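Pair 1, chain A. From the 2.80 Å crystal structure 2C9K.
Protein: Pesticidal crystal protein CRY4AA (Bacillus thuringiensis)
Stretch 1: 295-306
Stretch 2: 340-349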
# COMPACT_ATOMS: atom_id res chain seq x y z
N TRP A 295 10.27 7.14 9.06
CA TRP A 295 10.78 8.00 8.01
C TRP A 295 12.31 7.90 7.99
O TRP A 295 12.96 7.93 9.03
CB TRP A 295 10.34 9.44 8.24
CG TRP A 295 8.87 9.58 8.34
CD1 TRP A 295 8.11 9.52 9.48
CD2 TRP A 295 7.96 9.80 7.27
NE1 TRP A 295 6.78 9.70 9.17
CE2 TRP A 295 6.66 9.88 7.82
CE3 TRP A 295 8.12 9.94 5.89
CZ2 TRP A 295 5.53 10.09 7.04
CZ3 TRP A 295 6.99 10.16 5.12
CH2 TRP A 295 5.71 10.23 5.69
N LEU A 296 12.88 7.79 6.80
CA LEU A 296 14.32 7.64 6.65
C LEU A 296 15.09 8.94 6.84
O LEU A 296 15.06 9.80 5.97
CB LEU A 296 14.62 7.08 5.26
CG LEU A 296 16.07 6.69 4.98
CD1 LEU A 296 16.51 5.61 5.98
CD2 LEU A 296 16.19 6.19 3.54
N ASP A 297 15.80 9.06 7.96
CA ASP A 297 16.61 10.27 8.22
C ASP A 297 17.87 10.31 7.36
O ASP A 297 18.16 11.33 6.72
CB ASP A 297 17.02 10.35 9.69
CG ASP A 297 15.92 10.84 10.57
OD1 ASP A 297 15.13 11.67 10.08
OD2 ASP A 297 15.83 10.41 11.74
N SER A 298 18.63 9.21 7.35
CA SER A 298 19.86 9.15 6.57
C SER A 298 20.35 7.74 6.28
O SER A 298 20.01 6.79 6.99
CB SER A 298 20.96 9.94 7.28
OG SER A 298 21.23 9.39 8.56
N LEU A 299 21.16 7.62 5.23
CA LEU A 299 21.77 6.36 4.82
C LEU A 299 23.27 6.46 5.15
O LEU A 299 23.93 7.41 4.75
CB LEU A 299 21.55 6.14 3.33
CG LEU A 299 20.46 5.15 2.92
CD1 LEU A 299 19.36 5.12 3.96
CD2 LEU A 299 19.92 5.54 1.55
N ASN A 300 23.79 5.49 5.87
CA ASN A 300 25.19 5.52 6.27
C ASN A 300 25.97 4.30 5.81
O ASN A 300 25.85 3.22 6.39
CB ASN A 300 25.25 5.64 7.79
CG ASN A 300 24.36 6.75 8.32
OD1 ASN A 300 24.76 7.92 8.37
ND2 ASN A 300 23.13 6.40 8.70
N PHE A 301 26.78 4.47 4.76
CA PHE A 301 27.59 3.39 4.20
C PHE A 301 29.08 3.57 4.48
O PHE A 301 29.66 4.61 4.17
CB PHE A 301 27.40 3.31 2.69
CG PHE A 301 26.08 2.74 2.27
CD1 PHE A 301 24.90 3.45 2.48
CD2 PHE A 301 26.01 1.49 1.68
CE1 PHE A 301 23.67 2.91 2.10
CE2 PHE A 301 24.79 0.94 1.29
CZ PHE A 301 23.61 1.65 1.50
N TYR A 302 29.70 2.56 5.08
CA TYR A 302 31.13 2.60 5.37
C TYR A 302 31.93 2.10 4.17
O TYR A 302 31.58 1.09 3.56
CB TYR A 302 31.48 1.72 6.57
CG TYR A 302 30.95 2.19 7.90
CD1 TYR A 302 29.71 1.75 8.38
CD2 TYR A 302 31.70 3.03 8.71
CE1 TYR A 302 29.25 2.13 9.64
CE2 TYR A 302 31.24 3.43 9.96
CZ TYR A 302 30.02 2.98 10.42
OH TYR A 302 29.57 3.37 11.66
N GLU A 303 33.01 2.79 3.84
CA GLU A 303 33.88 2.40 2.73
C GLU A 303 35.20 1.93 3.32
O GLU A 303 35.46 2.12 4.51
CB GLU A 303 34.14 3.60 1.82
CG GLU A 303 34.70 4.79 2.57
CD GLU A 303 35.20 5.88 1.64
OE1 GLU A 303 34.40 6.37 0.81
OE2 GLU A 303 36.39 6.24 1.75
N LYS A 304 36.04 1.31 2.50
CA LYS A 304 37.33 0.83 2.98
C LYS A 304 38.35 1.96 3.06
O LYS A 304 38.33 2.90 2.25
CB LYS A 304 37.84 -0.29 2.07
CG LYS A 304 37.06 -1.60 2.22
CD LYS A 304 37.63 -2.72 1.37
CE LYS A 304 37.41 -2.47 -0.10
NZ LYS A 304 37.91 -3.61 -0.92
N ALA A 305 39.25 1.88 4.04
CA ALA A 305 40.28 2.89 4.25
C ALA A 305 41.18 3.07 3.03
O ALA A 305 41.73 4.16 2.82
CB ALA A 305 41.13 2.52 5.45
N GLN A 306 41.34 2.02 2.23
CA GLN A 306 42.18 2.10 1.05
C GLN A 306 41.83 3.32 0.21
O GLN A 306 40.84 4.01 0.48
CB GLN A 306 42.02 0.84 0.20
CG GLN A 306 40.71 0.77 -0.57
CD GLN A 306 40.61 -0.44 -1.48
OE1 GLN A 306 40.46 -1.58 -1.02
NE2 GLN A 306 40.70 -0.21 -2.79
N THR A 340 38.36 0.14 10.75
CA THR A 340 39.14 1.23 10.18
C THR A 340 38.55 1.79 8.89
O THR A 340 39.27 2.32 8.06
CB THR A 340 40.58 0.76 9.87
OG1 THR A 340 40.53 -0.24 8.84
CG2 THR A 340 41.25 0.19 11.12
N ASP A 341 37.23 1.67 8.73
CA ASP A 341 36.57 2.17 7.52
C ASP A 341 35.96 3.56 7.67
O ASP A 341 35.68 4.01 8.78
CB ASP A 341 35.48 1.19 7.07
CG ASP A 341 34.90 0.41 8.22
OD1 ASP A 341 34.75 0.98 9.32
OD2 ASP A 341 34.58 -0.78 8.01
N LYS A 342 35.76 4.23 6.54
CA LYS A 342 35.20 5.57 6.52
C LYS A 342 33.69 5.63 6.32
O LYS A 342 33.13 4.91 5.50
CB LYS A 342 35.85 6.40 5.41
CG LYS A 342 37.12 7.13 5.82
CD LYS A 342 37.47 8.19 4.78
CE LYS A 342 36.35 9.22 4.65
NZ LYS A 342 36.62 10.25 3.61
N LEU A 343 33.05 6.53 7.06
CA LEU A 343 31.62 6.70 6.97
C LEU A 343 31.25 7.74 5.91
O LEU A 343 31.70 8.89 5.96
CB LEU A 343 31.07 7.12 8.34
CG LEU A 343 29.55 7.00 8.57
CD1 LEU A 343 29.10 5.59 8.22
CD2 LEU A 343 29.19 7.32 10.01
N LYS A 344 30.46 7.32 4.93
CA LYS A 344 29.99 8.21 3.86
C LYS A 344 28.49 8.27 4.08
O LYS A 344 27.76 7.36 3.69
CB LYS A 344 30.27 7.61 2.47
CG LYS A 344 31.71 7.71 2.00
CD LYS A 344 32.12 9.14 1.76
CE LYS A 344 33.36 9.23 0.90
NZ LYS A 344 33.10 8.86 -0.53
N SER A 345 28.03 9.35 4.69
CA SER A 345 26.61 9.51 4.99
C SER A 345 25.83 10.47 4.08
O SER A 345 26.39 11.40 3.52
CB SER A 345 26.49 9.96 6.45
OG SER A 345 25.14 10.15 6.83
N LEU A 346 24.54 10.19 3.92
CA LEU A 346 23.63 11.02 3.11
C LEU A 346 22.40 11.32 3.98
O LEU A 346 21.59 10.43 4.24
CB LEU A 346 23.17 10.29 1.85
CG LEU A 346 21.94 10.93 1.18
CD1 LEU A 346 22.29 12.32 0.68
CD2 LEU A 346 21.47 10.07 0.02
N GLY A 347 22.28 12.56 4.43
CA GLY A 347 21.16 12.94 5.28
C GLY A 347 19.94 13.38 4.50
O GLY A 347 20.00 13.56 3.28
N LEU A 348 18.83 13.56 5.20
CA LEU A 348 17.57 13.97 4.59
C LEU A 348 16.71 14.73 5.59
O LEU A 348 16.44 14.24 6.68
CB LEU A 348 16.81 12.74 4.09
CG LEU A 348 17.43 11.92 2.96
CD1 LEU A 348 16.67 10.61 2.78
CD2 LEU A 348 17.43 12.72 1.67
N ALA A 349 16.28 15.93 5.23
CA ALA A 349 15.44 16.73 6.11
C ALA A 349 13.98 16.37 5.89
O ALA A 349 13.67 15.50 5.08
CB ALA A 349 15.65 18.21 5.84

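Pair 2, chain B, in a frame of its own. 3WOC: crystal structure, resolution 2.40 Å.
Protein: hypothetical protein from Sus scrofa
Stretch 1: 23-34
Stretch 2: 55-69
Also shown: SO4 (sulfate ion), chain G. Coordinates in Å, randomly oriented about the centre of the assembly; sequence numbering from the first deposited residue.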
# COMPACT_ATOMS: atom_id res chain seq x y z
N GLY B 23 -13.71 6.49 2.36
CA GLY B 23 -12.74 5.57 1.80
C GLY B 23 -11.44 6.26 1.44
O GLY B 23 -11.26 7.45 1.73
N ILE B 24 -10.55 5.51 0.80
CA ILE B 24 -9.21 5.98 0.45
C ILE B 24 -9.26 7.15 -0.52
O ILE B 24 -9.89 7.07 -1.58
CB ILE B 24 -8.34 4.83 -0.13
CG1 ILE B 24 -8.22 3.69 0.89
CG2 ILE B 24 -6.96 5.35 -0.58
CD1 ILE B 24 -7.37 2.51 0.44
N THR B 25 -8.60 8.24 -0.14
CA THR B 25 -8.56 9.47 -0.94
C THR B 25 -7.13 9.79 -1.39
O THR B 25 -6.91 10.71 -2.19
CB THR B 25 -9.13 10.67 -0.14
OG1 THR B 25 -8.41 10.81 1.09
CG2 THR B 25 -10.61 10.48 0.15
N GLY B 26 -6.17 9.04 -0.86
CA GLY B 26 -4.76 9.25 -1.18
C GLY B 26 -3.87 8.14 -0.65
O GLY B 26 -4.28 7.35 0.20
N ILE B 27 -2.65 8.10 -1.16
CA ILE B 27 -1.69 7.06 -0.80
C ILE B 27 -0.28 7.65 -0.74
O ILE B 27 0.14 8.38 -1.64
CB ILE B 27 -1.77 5.85 -1.78
CG1 ILE B 27 -1.57 4.51 -1.05
CG2 ILE B 27 -0.86 6.06 -2.99
CD1 ILE B 27 -0.13 4.18 -0.65
N ARG B 28 0.44 7.34 0.34
CA ARG B 28 1.79 7.83 0.55
C ARG B 28 2.78 6.67 0.65
O ARG B 28 2.66 5.82 1.53
CB ARG B 28 1.85 8.70 1.80
CG ARG B 28 3.08 9.58 1.92
CD ARG B 28 3.00 10.45 3.17
NE ARG B 28 2.17 11.64 2.96
CZ ARG B 28 1.72 12.42 3.93
NH1 ARG B 28 1.99 12.15 5.20
NH2 ARG B 28 0.98 13.48 3.64
N VAL B 29 3.74 6.64 -0.27
CA VAL B 29 4.77 5.60 -0.29
C VAL B 29 6.15 6.22 -0.05
O VAL B 29 6.54 7.18 -0.73
CB VAL B 29 4.75 4.79 -1.61
CG1 VAL B 29 5.91 3.82 -1.67
CG2 VAL B 29 3.43 4.04 -1.76
N PHE B 30 6.88 5.67 0.92
CA PHE B 30 8.23 6.13 1.23
C PHE B 30 9.27 5.21 0.59
O PHE B 30 9.31 4.01 0.87
CB PHE B 30 8.43 6.21 2.74
CG PHE B 30 7.68 7.35 3.39
CD1 PHE B 30 8.35 8.51 3.76
CD2 PHE B 30 6.31 7.26 3.63
CE1 PHE B 30 7.67 9.57 4.37
CE2 PHE B 30 5.62 8.31 4.23
CZ PHE B 30 6.30 9.47 4.60
N VAL B 31 10.10 5.79 -0.27
CA VAL B 31 11.12 5.05 -1.00
C VAL B 31 12.52 5.52 -0.58
O VAL B 31 12.77 6.73 -0.46
CB VAL B 31 10.93 5.18 -2.53
CG1 VAL B 31 12.06 4.50 -3.30
CG2 VAL B 31 9.58 4.59 -2.95
N GLY B 32 13.42 4.57 -0.35
CA GLY B 32 14.80 4.86 0.01
C GLY B 32 15.72 4.92 -1.20
O GLY B 32 15.34 4.46 -2.28
N PRO B 33 16.93 5.48 -1.03
CA PRO B 33 17.94 5.63 -2.09
C PRO B 33 18.22 4.37 -2.93
O PRO B 33 18.68 4.49 -4.07
CB PRO B 33 19.21 6.05 -1.32
CG PRO B 33 18.89 5.89 0.14
CD PRO B 33 17.41 6.06 0.24
N VAL B 34 17.96 3.19 -2.37
CA VAL B 34 18.18 1.93 -3.10
C VAL B 34 16.97 1.50 -3.93
O VAL B 34 17.05 0.59 -4.76
CB VAL B 34 18.66 0.78 -2.17
CG1 VAL B 34 19.95 1.17 -1.44
CG2 VAL B 34 17.58 0.38 -1.18
N PRO B 55 10.91 3.63 9.24
CA PRO B 55 11.18 5.06 9.08
C PRO B 55 12.30 5.34 8.09
O PRO B 55 13.24 4.54 7.98
CB PRO B 55 11.62 5.50 10.48
CG PRO B 55 10.98 4.52 11.39
CD PRO B 55 10.99 3.22 10.65
N GLY B 56 12.20 6.46 7.38
CA GLY B 56 13.22 6.86 6.41
C GLY B 56 12.69 6.92 4.99
O GLY B 56 11.54 6.56 4.73
N GLY B 57 13.54 7.38 4.07
CA GLY B 57 13.17 7.53 2.67
C GLY B 57 12.41 8.82 2.41
O GLY B 57 12.13 9.59 3.34
N LYS B 58 12.09 9.06 1.14
CA LYS B 58 11.34 10.25 0.75
C LYS B 58 9.89 9.91 0.38
O LYS B 58 9.63 8.90 -0.28
CB LYS B 58 12.04 11.02 -0.39
CG LYS B 58 12.77 10.18 -1.44
CD LYS B 58 14.28 10.09 -1.15
CE LYS B 58 14.97 9.04 -2.02
NZ LYS B 58 15.11 9.47 -3.45
N ALA B 59 8.97 10.77 0.81
CA ALA B 59 7.54 10.58 0.58
C ALA B 59 7.14 10.80 -0.87
O ALA B 59 7.52 11.80 -1.48
CB ALA B 59 6.73 11.49 1.50
N HIS B 60 6.39 9.85 -1.40
CA HIS B 60 5.78 9.96 -2.72
C HIS B 60 4.27 9.79 -2.54
O HIS B 60 3.84 8.94 -1.76
CB HIS B 60 6.30 8.87 -3.66
CG HIS B 60 7.79 8.90 -3.85
ND1 HIS B 60 8.67 8.49 -2.87
CD2 HIS B 60 8.54 9.25 -4.92
CE1 HIS B 60 9.91 8.61 -3.33
NE2 HIS B 60 9.86 9.07 -4.57
N GLU B 61 3.48 10.59 -3.24
CA GLU B 61 2.03 10.56 -3.08
C GLU B 61 1.26 10.44 -4.39
O GLU B 61 1.62 11.05 -5.40
CB GLU B 61 1.55 11.79 -2.32
CG GLU B 61 1.83 11.78 -0.83
CD GLU B 61 1.59 13.12 -0.17
OE1 GLU B 61 2.23 13.39 0.87
OE2 GLU B 61 0.78 13.92 -0.69
N LEU B 62 0.20 9.64 -4.36
CA LEU B 62 -0.86 9.71 -5.35
C LEU B 62 -2.08 10.26 -4.63
O LEU B 62 -2.59 9.64 -3.70
CB LEU B 62 -1.16 8.34 -5.96
CG LEU B 62 -2.42 8.22 -6.84
CD1 LEU B 62 -2.31 9.03 -8.14
CD2 LEU B 62 -2.73 6.76 -7.15
N ILE B 63 -2.54 11.43 -5.05
CA ILE B 63 -3.73 12.03 -4.48
C ILE B 63 -4.91 11.78 -5.41
O ILE B 63 -4.90 12.19 -6.58
CB ILE B 63 -3.55 13.55 -4.17
CG1 ILE B 63 -2.32 13.78 -3.27
CG2 ILE B 63 -4.81 14.14 -3.55
CD1 ILE B 63 -2.33 13.03 -1.94
N LEU B 64 -5.91 11.09 -4.89
CA LEU B 64 -7.08 10.69 -5.67
C LEU B 64 -8.07 11.85 -5.82
O LEU B 64 -8.35 12.56 -4.86
CB LEU B 64 -7.76 9.48 -5.03
CG LEU B 64 -7.42 8.05 -5.50
CD1 LEU B 64 -6.14 7.95 -6.32
CD2 LEU B 64 -7.39 7.09 -4.32
N HIS B 65 -8.57 12.02 -7.04
CA HIS B 65 -9.66 12.96 -7.32
C HIS B 65 -10.92 12.48 -6.60
O HIS B 65 -11.06 11.29 -6.33
CB HIS B 65 -9.93 13.06 -8.82
CG HIS B 65 -8.73 13.44 -9.64
ND1 HIS B 65 -7.89 14.48 -9.31
CD2 HIS B 65 -8.25 12.92 -10.80
CE1 HIS B 65 -6.94 14.58 -10.21
NE2 HIS B 65 -7.13 13.65 -11.13
N PRO B 66 -11.85 13.41 -6.28
CA PRO B 66 -13.12 12.96 -5.69
C PRO B 66 -13.84 12.02 -6.65
O PRO B 66 -13.98 12.34 -7.84
CB PRO B 66 -13.90 14.27 -5.51
CG PRO B 66 -12.86 15.34 -5.47
CD PRO B 66 -11.78 14.88 -6.40
N GLY B 67 -14.27 10.87 -6.15
CA GLY B 67 -14.90 9.84 -6.97
C GLY B 67 -13.93 8.90 -7.66
O GLY B 67 -14.34 7.99 -8.39
N GLU B 68 -12.63 9.12 -7.43
CA GLU B 68 -11.57 8.28 -8.01
C GLU B 68 -11.09 7.25 -6.98
O GLU B 68 -10.88 7.58 -5.81
CB GLU B 68 -10.41 9.15 -8.49
CG GLU B 68 -9.28 8.39 -9.16
CD GLU B 68 -8.11 9.29 -9.54
OE1 GLU B 68 -7.80 10.24 -8.79
OE2 GLU B 68 -7.49 9.03 -10.59
N HIS B 69 -10.91 6.02 -7.44
CA HIS B 69 -10.56 4.89 -6.58
C HIS B 69 -9.44 4.05 -7.17
O HIS B 69 -9.24 4.04 -8.38
CB HIS B 69 -11.78 3.99 -6.38
CG HIS B 69 -12.98 4.68 -5.82
ND1 HIS B 69 -13.04 5.14 -4.52
CD2 HIS B 69 -14.18 4.98 -6.37
CE1 HIS B 69 -14.22 5.70 -4.30
NE2 HIS B 69 -14.93 5.61 -5.41
S SO4 G . 16.94 2.21 1.93
O1 SO4 G . 17.83 1.18 2.47
O2 SO4 G . 15.72 1.59 1.44
O3 SO4 G . 17.59 2.91 0.83
O4 SO4 G . 16.61 3.17 2.99

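Two antiparallel strands joined by the same ladder can be furnished in quite different ways, because the backbone fixes where side chains leave the sheet but not what they must be. Pair 1 and pair 2 illustrate this. Their central backbones superpose with an RMSD of 0.5 Å, and their strands run at 150° and 153° respectively. In pair 1 the hydrogen-bonded rungs join Leu299(A) to Leu346(A), Phe301(A) to Lys344(A) and Glu303(A) to Lys342(A); in pair 2 the matched rungs join Ile27(B) to Leu62(B), Val29(B) to His60(B) and Val31(B) to Lys58(B). The agreement extends to single bonds: Leu346(A) N to Leu299(A) O and Leu62(B) N to Ile27(B) O both measure 3.0 Å.

One buried rung keeps a leucine in place. Leu346(A) and Leu62(B) coincide, with side-chain centres 0.5 Å apart and the same t, p rotamer. Opposite them, Leu299(A) is replaced by Ile27(B), whose CG2 packs 3.8 Å from Leu62(B) CB. Just beyond the strand, Leu348(A) and Leu64(B) both point toward the partner stretch and cover the backbone there: Leu348(A) CD1 lies 3.7 Å from Leu296(A) O, and Leu64(B) CD2 lies 3.7 Å from Ile24(B) O.

Farther along the same face, the solutions part. Phe301(A) matches the smaller Val29(B), and both are buried, although the end of the phenylalanine leads away from the other strand. The neighbouring position on this face is charged in pair 1: Glu303(A) OE1 forms a salt bridge with Lys344(A) NZ at 3.1 Å, a diagonal link between adjacent rungs. In pair 2 the corresponding diagonal is a packing contact, with Val31(B) CB 3.7 Å from His60(B) CE1. The imidazole also makes a weak hydrogen bond from His60(B) ND1 to Val29(B) O at 3.3 Å.

On the other face the polar link occupies a direct cross-strand pair. Asn300(A) and Ser345(A) are joined by a short hydrogen bond from Ser345(A) OG to Asn300(A) OD1, 2.7 Å. Their counterparts, Arg28(B) and Glu61(B), form a salt bridge, with Arg28(B) NE 2.7 Å from Glu61(B) OE1. The longer side chains thus span the same rung, their ends coming nearer the opposite strand than their CA-to-CB bonds would suggest.

The next pair preserves an aromatic-aliphatic theme. Tyr302(A) and Phe30(B) share the m rotamer, and their side-chain centres fall 0.7 Å apart. Leu343(A) CD1 sits over the tyrosine face, 3.4 Å from the centroid of the Tyr302(A) ring; Ala59(B) CB covers the phenylalanine face at 4.0 Å from the centroid of the Phe30(B) ring. A branched side chain and a single methyl therefore fulfil the same role.

At the far end of this face, glycine changes strands: Ser298(A) faces Gly347(A), whereas Gly26(B) faces Ile63(B). Each rung leaves one side empty, and Ile63(B) CD1 would lie only 3.4 Å from an ideal CB on Gly26(B). The general lesson is that a common ladder sets positions and directions, while chemistry remains negotiable.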